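Local coordinates for protein copper-containing nitrite reductase (Hyphomicrobium denitrificans 1NES1, PDB 6TFO) that probably reduces nitrite to nitric oxide with electrons from cytochrome c, using bound copper ions in a homotrimeric assembly, at residues K177-T187 with F308-M316; F406-L416 with V429-D440. All blocks are in the same frame, centred on the assembly; numbering follows the deposited sequence.

Overall arrangement
Both contacts are backbone pairings of beta strands, but they hold different elements on opposite sides of the chain's centre, with centres about 31 Å apart and nearest atoms about 9 Å apart. Contact 1 adds the short outer strand 312-313 in parallel to the hairpin 166-181/184-191; contact 2 pairs the antiparallel hairpin 412-418/430-434 within another sheet. Contact 2 is the more buried, with 10 of 20 touching residues buried against 6 of 16. Contact 1 has three backbone hydrogen bonds, water bridges and one long salt bridge on its exposed side, burying 564 Å²; contact 2, with 891 Å², has six backbone bonds, an apolar leucine-valine layer and a gripped arginine. Each also borders a different neighbouring subunit.

Contact 1: residues K177-T187 with F308-M316; sequences KGQLDDKTTYT and FGTSGEQEM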
loop_
_atom_site.group_PDB
_atom_site.type_symbol
_atom_site.label_atom_id
_atom_site.label_comp_id
_atom_site.label_asym_id
_atom_site.label_seq_id
_atom_site.Cartn_x
_atom_site.Cartn_y
_atom_site.Cartn_z
ATOM N N LYS C 177 -29.743 -2.559 23.144
ATOM C CA LYS C 177 -29.601 -1.831 21.865
ATOM C C LYS C 177 -30.499 -0.609 21.945
ATOM O O LYS C 177 -31.657 -0.752 22.402
ATOM C CB LYS C 177 -29.996 -2.691 20.664
ATOM C CG LYS C 177 -28.883 -3.573 20.124
ATOM C CD LYS C 177 -29.385 -4.655 19.190
ATOM C CE LYS C 177 -28.490 -5.877 19.153
ATOM N NZ LYS C 177 -29.203 -7.038 18.573
ATOM N N GLY C 178 -29.969 0.523 21.496
ATOM C CA GLY C 178 -30.666 1.818 21.503
ATOM C C GLY C 178 -30.573 2.481 20.155
ATOM O O GLY C 178 -29.666 2.124 19.393
ATOM N N GLN C 179 -31.515 3.373 19.855
ATOM C CA GLN C 179 -31.546 4.158 18.602
ATOM C C GLN C 179 -30.577 5.341 18.755
ATOM O O GLN C 179 -30.963 6.366 19.351
ATOM C CB GLN C 179 -32.996 4.560 18.324
ATOM C CG GLN C 179 -33.262 4.925 16.877
ATOM C CD GLN C 179 -33.271 3.701 15.987
ATOM O OE1 GLN C 179 -33.725 2.618 16.380
ATOM N NE2 GLN C 179 -32.759 3.854 14.777
ATOM N N LEU C 180 -29.340 5.173 18.277
ATOM C CA LEU C 180 -28.252 6.188 18.335
ATOM C C LEU C 180 -28.590 7.334 17.372
ATOM O O LEU C 180 -28.379 8.503 17.731
ATOM C CB LEU C 180 -26.923 5.515 17.979
ATOM C CG LEU C 180 -25.721 6.431 17.727
ATOM C CD1 LEU C 180 -25.475 7.354 18.911
ATOM C CD2 LEU C 180 -24.468 5.609 17.452
ATOM N N ASP C 181 -29.109 7.014 16.192
ATOM C CA ASP C 181 -29.527 8.010 15.171
ATOM C C ASP C 181 -30.714 7.400 14.428
ATOM O O ASP C 181 -31.068 6.246 14.739
ATOM C CB ASP C 181 -28.324 8.378 14.289
ATOM C CG ASP C 181 -28.374 9.695 13.532
ATOM O OD1 ASP C 181 -29.485 10.237 13.350
ATOM O OD2 ASP C 181 -27.282 10.161 13.122
ATOM N N ASP C 182 -31.289 8.154 13.493
ATOM C CA ASP C 182 -32.464 7.872 12.634
ATOM C C ASP C 182 -32.500 6.413 12.119
ATOM O O ASP C 182 -33.590 5.779 12.165
ATOM C CB ASP C 182 -32.384 8.904 11.507
ATOM C CG ASP C 182 -33.678 9.219 10.793
ATOM O OD1 ASP C 182 -34.761 8.954 11.356
ATOM O OD2 ASP C 182 -33.579 9.712 9.663
ATOM N N LYS C 183 -31.381 5.911 11.584
ATOM C CA LYS C 183 -31.269 4.559 10.951
ATOM C C LYS C 183 -30.048 3.811 11.492
ATOM O O LYS C 183 -29.528 2.903 10.795
ATOM C CB LYS C 183 -31.095 4.661 9.434
ATOM C CG LYS C 183 -32.191 5.396 8.675
ATOM C CD LYS C 183 -31.752 5.797 7.273
ATOM C CE LYS C 183 -32.773 6.657 6.559
ATOM N NZ LYS C 183 -32.683 6.468 5.094
ATOM N N THR C 184 -29.581 4.173 12.687
ATOM C CA THR C 184 -28.333 3.603 13.254
ATOM C C THR C 184 -28.553 3.261 14.725
ATOM O O THR C 184 -29.217 4.029 15.442
ATOM C CB THR C 184 -27.090 4.441 12.905
ATOM O OG1 THR C 184 -26.220 4.582 14.021
ATOM C CG2 THR C 184 -27.422 5.799 12.340
ATOM N N THR C 185 -28.058 2.088 15.116
ATOM C CA THR C 185 -28.232 1.510 16.472
ATOM C C THR C 185 -26.848 1.318 17.091
ATOM O O THR C 185 -25.847 1.548 16.397
ATOM C CB THR C 185 -29.088 0.241 16.405
ATOM O OG1 THR C 185 -28.345 -0.770 15.731
ATOM C CG2 THR C 185 -30.405 0.469 15.696
ATOM N N TYR C 186 -26.816 0.966 18.375
ATOM C CA TYR C 186 -25.603 0.826 19.218
ATOM C C TYR C 186 -26.040 0.071 20.467
ATOM O O TYR C 186 -27.212 0.135 20.818
ATOM C CB TYR C 186 -24.980 2.195 19.515
ATOM C CG TYR C 186 -23.665 2.162 20.253
ATOM C CD1 TYR C 186 -22.470 1.937 19.591
ATOM C CD2 TYR C 186 -23.601 2.368 21.621
ATOM C CE1 TYR C 186 -21.256 1.887 20.269
ATOM C CE2 TYR C 186 -22.396 2.329 22.317
ATOM C CZ TYR C 186 -21.208 2.094 21.641
ATOM O OH TYR C 186 -20.021 2.072 22.331
ATOM N N THR C 187 -25.136 -0.661 21.090
ATOM C CA THR C 187 -25.410 -1.409 22.336
ATOM C C THR C 187 -25.002 -0.489 23.481
ATOM O O THR C 187 -23.788 -0.290 23.696
ATOM C CB THR C 187 -24.733 -2.783 22.359
ATOM O OG1 THR C 187 -25.351 -3.564 21.334
ATOM C CG2 THR C 187 -24.860 -3.488 23.690
ATOM N N PHE C 308 -19.554 8.932 11.964
ATOM C CA PHE C 308 -20.866 9.578 12.198
ATOM C C PHE C 308 -21.666 9.577 10.887
ATOM O O PHE C 308 -21.083 9.932 9.855
ATOM C CB PHE C 308 -20.685 11.009 12.697
ATOM C CG PHE C 308 -21.987 11.734 12.907
ATOM C CD1 PHE C 308 -22.691 11.583 14.088
ATOM C CD2 PHE C 308 -22.520 12.547 11.913
ATOM C CE1 PHE C 308 -23.900 12.229 14.275
ATOM C CE2 PHE C 308 -23.729 13.200 12.106
ATOM C CZ PHE C 308 -24.416 13.039 13.287
ATOM N N GLY C 309 -22.949 9.205 10.938
ATOM C CA GLY C 309 -23.872 9.262 9.788
ATOM C C GLY C 309 -24.026 7.917 9.100
ATOM O O GLY C 309 -24.881 7.800 8.245
ATOM N N THR C 310 -23.222 6.925 9.478
ATOM C CA THR C 310 -23.303 5.537 8.961
ATOM C C THR C 310 -24.558 4.870 9.531
ATOM O O THR C 310 -24.724 4.906 10.752
ATOM C CB THR C 310 -22.048 4.752 9.332
ATOM O OG1 THR C 310 -20.889 5.499 8.959
ATOM C CG2 THR C 310 -22.031 3.396 8.669
ATOM N N SER C 311 -25.397 4.287 8.671
ATOM C CA SER C 311 -26.599 3.483 9.031
ATOM C C SER C 311 -26.194 2.107 9.564
ATOM O O SER C 311 -25.054 1.700 9.321
ATOM C CB SER C 311 -27.518 3.312 7.862
ATOM O OG SER C 311 -27.776 4.560 7.268
ATOM N N GLY C 312 -27.127 1.426 10.235
ATOM C CA GLY C 312 -26.969 0.044 10.724
ATOM C C GLY C 312 -26.472 -0.015 12.159
ATOM O O GLY C 312 -26.491 1.023 12.846
ATOM N N GLU C 313 -26.069 -1.200 12.606
ATOM C CA GLU C 313 -25.572 -1.426 13.977
ATOM C C GLU C 313 -24.135 -0.901 14.050
ATOM O O GLU C 313 -23.246 -1.569 13.531
ATOM C CB GLU C 313 -25.649 -2.902 14.371
ATOM C CG GLU C 313 -25.131 -3.151 15.793
ATOM C CD GLU C 313 -25.756 -4.270 16.624
ATOM O OE1 GLU C 313 -26.923 -4.660 16.354
ATOM O OE2 GLU C 313 -25.071 -4.740 17.571
ATOM N N GLN C 314 -23.913 0.247 14.693
ATOM C CA GLN C 314 -22.551 0.737 15.007
ATOM C C GLN C 314 -21.960 -0.101 16.156
ATOM O O GLN C 314 -22.710 -0.596 16.999
ATOM C CB GLN C 314 -22.597 2.235 15.269
ATOM C CG GLN C 314 -22.821 3.069 14.008
ATOM C CD GLN C 314 -21.523 3.568 13.413
ATOM O OE1 GLN C 314 -20.535 2.839 13.368
ATOM N NE2 GLN C 314 -21.509 4.809 12.935
ATOM N N GLU C 315 -20.642 -0.273 16.159
ATOM C CA GLU C 315 -19.895 -1.045 17.179
ATOM C C GLU C 315 -18.769 -0.179 17.733
ATOM O O GLU C 315 -18.316 0.750 17.049
ATOM C CB GLU C 315 -19.299 -2.309 16.558
ATOM C CG GLU C 315 -20.337 -3.355 16.198
ATOM C CD GLU C 315 -19.704 -4.648 15.714
ATOM O OE1 GLU C 315 -19.333 -4.710 14.515
ATOM O OE2 GLU C 315 -19.519 -5.567 16.551
ATOM N N MET C 316 -18.300 -0.533 18.917
ATOM C CA MET C 316 -17.319 0.273 19.678
ATOM C C MET C 316 -15.925 0.030 19.091
ATOM O O MET C 316 -15.603 -1.133 18.759
ATOM C CB MET C 316 -17.371 -0.117 21.156
ATOM C CG MET C 316 -16.701 0.859 22.071
ATOM S SD MET C 316 -15.505 -0.025 23.047
ATOM C CE MET C 316 -14.162 0.081 21.888
HETATM O O HOH W 1 -25.323 8.121 12.506
HETATM O O HOH W 2 -23.458 -4.579 19.512
#
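Residues Thr184 and Thr185 pair in parallel with Gly312 and Glu313, placing the short strand 312-313 at the edge of a mixed sheet beside the second arm of the hairpin 166-181/184-191. Three backbone hydrogen bonds carry the pairing: Gly312 N to Lys183 O (2.9 Å, nearly straight at 174°), Thr185 N to Gly312 O (3.0 Å) and Gln314 N to Thr185 O (2.9 Å). Thr184 sets its CB 3.2 Å from Thr310 O, while its buried OG1 faces Gln314 CG and has no polar partner in the model. Across the hairpin, Leu180 and Asp181 both face Thr184, a classic beta bulge next to the type I turn Asp181-Thr184. The sheet is one layer of a cupredoxin-type beta sandwich, the fold of multicopper oxidases. A first torsion of -174° swings the Tyr186 ring away from its own N and along residues 314-316, bringing Tyr186 OH to 3.5 Å from Met316 CG. The ring edge meets the Glu315 carbonyl carbon, and Tyr186 CD1 lies 3.6 Å from Gln314 O. A serine in place of Tyr186 would probably leave Met316 CB and CG without the phenol they pack against and open a gap beside Gln314. On the solvent-facing side, Glu313 crosses Lys177 at about a right angle, and the salt bridge from Lys177 NZ to Glu313 OE1 is long, at 4.0 Å; a water joins Glu313 OE2 to Thr187 OG1. Another water donates to Asp181 OD2 and accepts a weak bond from Gly309 N. Beyond the segments, Gln314 NE2 bonds Tyr328 OH, and Glu315 bonds Ser95 and Gly96 of the second subunit.

Contact 2: residues F406-L416 with V429-D440; sequences FKLDRGGRYVL and VGFLNVDGPKND
Arg413 lies over one face of the Phe431 ring, its CD 3.6 Å from the centroid and 9° off the ring normal, a CH-pi contact. Arg413 CZ sits off-centre, 4.4 Å from the Phe431 ring centroid, in a cation-pi contact, with the guanidinium tilted against the ring. Val415 CG2 meets the edge of the same ring, and a water links Arg413 NH1 to Asn433 ND2. On the opposite face of the hairpin, Leu432 and Val434 pack against Phe406, from strand 400-407 of the other sheet, and Leu408 just after it: Leu432 CD2 comes to the Phe406 ring edge (3.9 Å from Phe406 CZ), while Val434 CG2 touches Leu408 CD1 and the edge of Tyr414.

At the far end Arg410, with CG between backbone N and carbonyl carbon (chi1 56°), folds back: NE and NH2 hold Gly411 O side-on, and NH1 and NH2 hold Lys438 O end-on. Arg410 NH1 also forms a salt bridge to Asp440 OD1 (3.1 Å), whose carboxylate is tilted 67° from the guanidinium. Together these bonds probably fix the rotation of the Arg410 guanidinium. Lys438 O also accepts from Tyr238 OH of the third subunit.

Six backbone bonds, including Leu432 N to Tyr414 O (2.6 Å), join the strands, which run antiparallel, as a hairpin in a cupredoxin-type beta sandwich.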
loop_
_atom_site.group_PDB
_atom_site.type_symbol
_atom_site.label_atom_id
_atom_site.label_comp_id
_atom_site.label_asym_id
_atom_site.label_seq_id
_atom_site.Cartn_x
_atom_site.Cartn_y
_atom_site.Cartn_z
ATOM N N PHE C 406 -31.393 31.154 34.025
ATOM C CA PHE C 406 -31.632 32.407 33.281
ATOM C C PHE C 406 -33.143 32.619 33.231
ATOM O O PHE C 406 -33.911 31.642 33.438
ATOM C CB PHE C 406 -30.975 32.325 31.905
ATOM C CG PHE C 406 -31.332 31.075 31.141
ATOM C CD1 PHE C 406 -30.602 29.911 31.312
ATOM C CD2 PHE C 406 -32.416 31.061 30.278
ATOM C CE1 PHE C 406 -30.942 28.760 30.628
ATOM C CE2 PHE C 406 -32.769 29.903 29.608
ATOM C CZ PHE C 406 -32.027 28.757 29.782
ATOM N N LYS C 407 -33.560 33.867 33.019
ATOM C CA LYS C 407 -34.985 34.222 32.819
ATOM C C LYS C 407 -35.219 34.281 31.323
ATOM O O LYS C 407 -34.416 34.922 30.612
ATOM C CB LYS C 407 -35.401 35.552 33.463
ATOM C CG LYS C 407 -36.900 35.674 33.714
ATOM C CD LYS C 407 -37.412 37.066 33.930
ATOM C CE LYS C 407 -38.819 37.072 34.488
ATOM N NZ LYS C 407 -39.126 38.335 35.201
ATOM N N LEU C 408 -36.278 33.610 30.889
ATOM C CA LEU C 408 -36.770 33.705 29.504
ATOM C C LEU C 408 -37.507 35.031 29.392
ATOM O O LEU C 408 -38.703 35.077 29.693
ATOM C CB LEU C 408 -37.653 32.493 29.220
ATOM C CG LEU C 408 -36.892 31.171 29.185
ATOM C CD1 LEU C 408 -37.856 30.006 29.021
ATOM C CD2 LEU C 408 -35.850 31.199 28.074
ATOM N N ASP C 409 -36.776 36.071 29.019
ATOM C CA ASP C 409 -37.327 37.436 28.851
ATOM C C ASP C 409 -38.291 37.397 27.661
ATOM O O ASP C 409 -39.285 38.128 27.692
ATOM C CB ASP C 409 -36.228 38.490 28.655
ATOM C CG ASP C 409 -34.980 38.247 29.489
ATOM O OD1 ASP C 409 -34.110 37.454 29.050
ATOM O OD2 ASP C 409 -34.900 38.824 30.579
ATOM N N ARG C 410 -37.998 36.577 26.650
ATOM C CA ARG C 410 -38.755 36.590 25.372
ATOM C C ARG C 410 -38.662 35.224 24.683
ATOM O O ARG C 410 -37.887 34.361 25.143
ATOM C CB ARG C 410 -38.228 37.711 24.471
ATOM C CG ARG C 410 -36.731 37.646 24.185
ATOM C CD ARG C 410 -36.477 38.135 22.777
ATOM N NE ARG C 410 -37.187 37.292 21.822
ATOM C CZ ARG C 410 -37.549 37.655 20.594
ATOM N NH1 ARG C 410 -37.286 38.871 20.131
ATOM N NH2 ARG C 410 -38.183 36.780 19.826
ATOM N N GLY C 411 -39.437 35.055 23.616
ATOM C CA GLY C 411 -39.647 33.765 22.940
ATOM C C GLY C 411 -38.518 33.447 21.978
ATOM O O GLY C 411 -37.677 34.345 21.706
ATOM N N GLY C 412 -38.514 32.203 21.500
ATOM C CA GLY C 412 -37.572 31.693 20.488
ATOM C C GLY C 412 -37.307 30.201 20.647
ATOM O O GLY C 412 -37.754 29.587 21.645
ATOM N N ARG C 413 -36.602 29.622 19.679
ATOM C CA ARG C 413 -35.905 28.321 19.824
ATOM C C ARG C 413 -34.492 28.620 20.334
ATOM O O ARG C 413 -33.701 29.218 19.582
ATOM C CB ARG C 413 -35.905 27.574 18.491
ATOM C CG ARG C 413 -34.850 26.479 18.403
ATOM C CD ARG C 413 -35.021 25.636 17.165
ATOM N NE ARG C 413 -36.065 24.661 17.424
ATOM C CZ ARG C 413 -37.109 24.436 16.643
ATOM N NH1 ARG C 413 -37.994 23.514 16.993
ATOM N NH2 ARG C 413 -37.259 25.117 15.516
ATOM N N TYR C 414 -34.212 28.301 21.596
ATOM C CA TYR C 414 -32.878 28.508 22.203
ATOM C C TYR C 414 -32.105 27.199 22.028
ATOM O O TYR C 414 -32.697 26.104 22.189
ATOM C CB TYR C 414 -33.031 28.992 23.644
ATOM C CG TYR C 414 -33.675 30.354 23.784
ATOM C CD1 TYR C 414 -32.923 31.522 23.708
ATOM C CD2 TYR C 414 -35.040 30.479 24.014
ATOM C CE1 TYR C 414 -33.511 32.772 23.855
ATOM C CE2 TYR C 414 -35.639 31.718 24.172
ATOM C CZ TYR C 414 -34.871 32.871 24.102
ATOM O OH TYR C 414 -35.444 34.104 24.261
ATOM N N VAL C 415 -30.829 27.292 21.660
ATOM C CA VAL C 415 -30.063 26.100 21.207
ATOM C C VAL C 415 -28.922 25.819 22.173
ATOM O O VAL C 415 -28.005 26.639 22.230
ATOM C CB VAL C 415 -29.547 26.276 19.772
ATOM C CG1 VAL C 415 -28.766 25.057 19.320
ATOM C CG2 VAL C 415 -30.690 26.555 18.810
ATOM N N LEU C 416 -28.978 24.657 22.831
ATOM C CA LEU C 416 -27.898 24.109 23.690
ATOM C C LEU C 416 -26.777 23.558 22.800
ATOM O O LEU C 416 -27.080 22.738 21.918
ATOM C CB LEU C 416 -28.469 22.978 24.553
ATOM C CG LEU C 416 -29.362 23.368 25.732
ATOM C CD1 LEU C 416 -30.693 23.946 25.255
ATOM C CD2 LEU C 416 -29.604 22.150 26.615
ATOM N N VAL C 429 -26.336 18.889 19.673
ATOM C CA VAL C 429 -27.199 20.102 19.599
ATOM C C VAL C 429 -28.542 19.753 20.259
ATOM O O VAL C 429 -28.970 18.583 20.159
ATOM C CB VAL C 429 -27.338 20.574 18.142
ATOM C CG1 VAL C 429 -28.100 19.559 17.314
ATOM C CG2 VAL C 429 -27.996 21.931 18.024
ATOM N N GLY C 430 -29.125 20.705 20.993
ATOM C CA GLY C 430 -30.438 20.570 21.654
ATOM C C GLY C 430 -31.255 21.835 21.474
ATOM O O GLY C 430 -30.664 22.933 21.264
ATOM N N PHE C 431 -32.574 21.693 21.556
ATOM C CA PHE C 431 -33.538 22.815 21.452
ATOM C C PHE C 431 -34.274 23.028 22.784
ATOM O O PHE C 431 -34.732 22.054 23.442
ATOM C CB PHE C 431 -34.491 22.553 20.297
ATOM C CG PHE C 431 -33.841 22.546 18.944
ATOM C CD1 PHE C 431 -32.703 23.301 18.700
ATOM C CD2 PHE C 431 -34.391 21.812 17.902
ATOM C CE1 PHE C 431 -32.115 23.310 17.445
ATOM C CE2 PHE C 431 -33.810 21.829 16.646
ATOM C CZ PHE C 431 -32.676 22.576 16.415
ATOM N N LEU C 432 -34.334 24.295 23.188
ATOM C CA LEU C 432 -35.268 24.830 24.210
ATOM C C LEU C 432 -36.294 25.682 23.464
ATOM O O LEU C 432 -35.916 26.804 23.002
ATOM C CB LEU C 432 -34.486 25.654 25.237
ATOM C CG LEU C 432 -35.321 26.477 26.216
ATOM C CD1 LEU C 432 -36.364 25.621 26.921
ATOM C CD2 LEU C 432 -34.414 27.134 27.234
ATOM N N ASN C 433 -37.507 25.138 23.316
ATOM C CA ASN C 433 -38.609 25.747 22.536
ATOM C C ASN C 433 -39.451 26.610 23.485
ATOM O O ASN C 433 -39.887 26.089 24.540
ATOM C CB ASN C 433 -39.416 24.670 21.817
ATOM C CG ASN C 433 -38.564 23.872 20.850
ATOM O OD1 ASN C 433 -37.884 24.440 20.004
ATOM N ND2 ASN C 433 -38.588 22.555 20.965
ATOM N N VAL C 434 -39.624 27.888 23.137
ATOM C CA VAL C 434 -40.313 28.921 23.957
ATOM C C VAL C 434 -41.154 29.786 23.006
ATOM O O VAL C 434 -40.566 30.677 22.352
ATOM C CB VAL C 434 -39.290 29.777 24.726
ATOM C CG1 VAL C 434 -39.967 30.735 25.699
ATOM C CG2 VAL C 434 -38.263 28.931 25.460
ATOM N N ASP C 435 -42.471 29.551 22.905
ATOM C CA ASP C 435 -43.325 30.329 21.957
ATOM C C ASP C 435 -43.534 31.751 22.516
ATOM O O ASP C 435 -43.607 31.964 23.763
ATOM C CB ASP C 435 -44.606 29.601 21.537
ATOM C CG ASP C 435 -45.603 29.397 22.654
ATOM O OD1 ASP C 435 -45.159 29.225 23.805
ATOM O OD2 ASP C 435 -46.808 29.413 22.361
ATOM N N GLY C 436 -43.579 32.708 21.589
ATOM C CA GLY C 436 -43.659 34.165 21.831
ATOM C C GLY C 436 -43.457 34.902 20.513
ATOM O O GLY C 436 -43.057 34.287 19.535
ATOM N N PRO C 437 -43.727 36.219 20.411
ATOM C CA PRO C 437 -43.660 36.897 19.110
ATOM C C PRO C 437 -42.234 36.872 18.528
ATOM O O PRO C 437 -41.297 36.729 19.308
ATOM C CB PRO C 437 -44.139 38.327 19.425
ATOM C CG PRO C 437 -43.870 38.503 20.915
ATOM C CD PRO C 437 -44.066 37.124 21.521
ATOM N N LYS C 438 -42.093 36.979 17.199
ATOM C CA LYS C 438 -40.760 37.068 16.530
ATOM C C LYS C 438 -40.072 38.372 16.957
ATOM O O LYS C 438 -38.894 38.318 17.357
ATOM C CB LYS C 438 -40.839 37.016 14.998
ATOM C CG LYS C 438 -39.474 37.039 14.308
ATOM C CD LYS C 438 -39.484 37.483 12.863
ATOM C CE LYS C 438 -40.054 36.439 11.927
ATOM N NZ LYS C 438 -39.095 35.335 11.679
ATOM N N ASN C 439 -40.801 39.492 16.889
ATOM C CA ASN C 439 -40.305 40.866 17.169
ATOM C C ASN C 439 -40.939 41.406 18.462
ATOM O O ASN C 439 -42.192 41.430 18.549
ATOM C CB ASN C 439 -40.586 41.797 15.990
ATOM C CG ASN C 439 -39.802 41.440 14.744
ATOM O OD1 ASN C 439 -38.698 40.901 14.810
ATOM N ND2 ASN C 439 -40.370 41.763 13.597
ATOM N N ASP C 440 -40.097 41.782 19.432
ATOM C CA ASP C 440 -40.456 42.586 20.635
ATOM C C ASP C 440 -39.352 43.637 20.851
ATOM O O ASP C 440 -38.484 43.776 19.976
ATOM C CB ASP C 440 -40.751 41.696 21.857
ATOM C CG ASP C 440 -39.608 40.830 22.384
ATOM O OD1 ASP C 440 -38.420 41.094 22.047
ATOM O OD2 ASP C 440 -39.926 39.882 23.143
HETATM O O HOH W 3 -37.761 20.983 19.002
#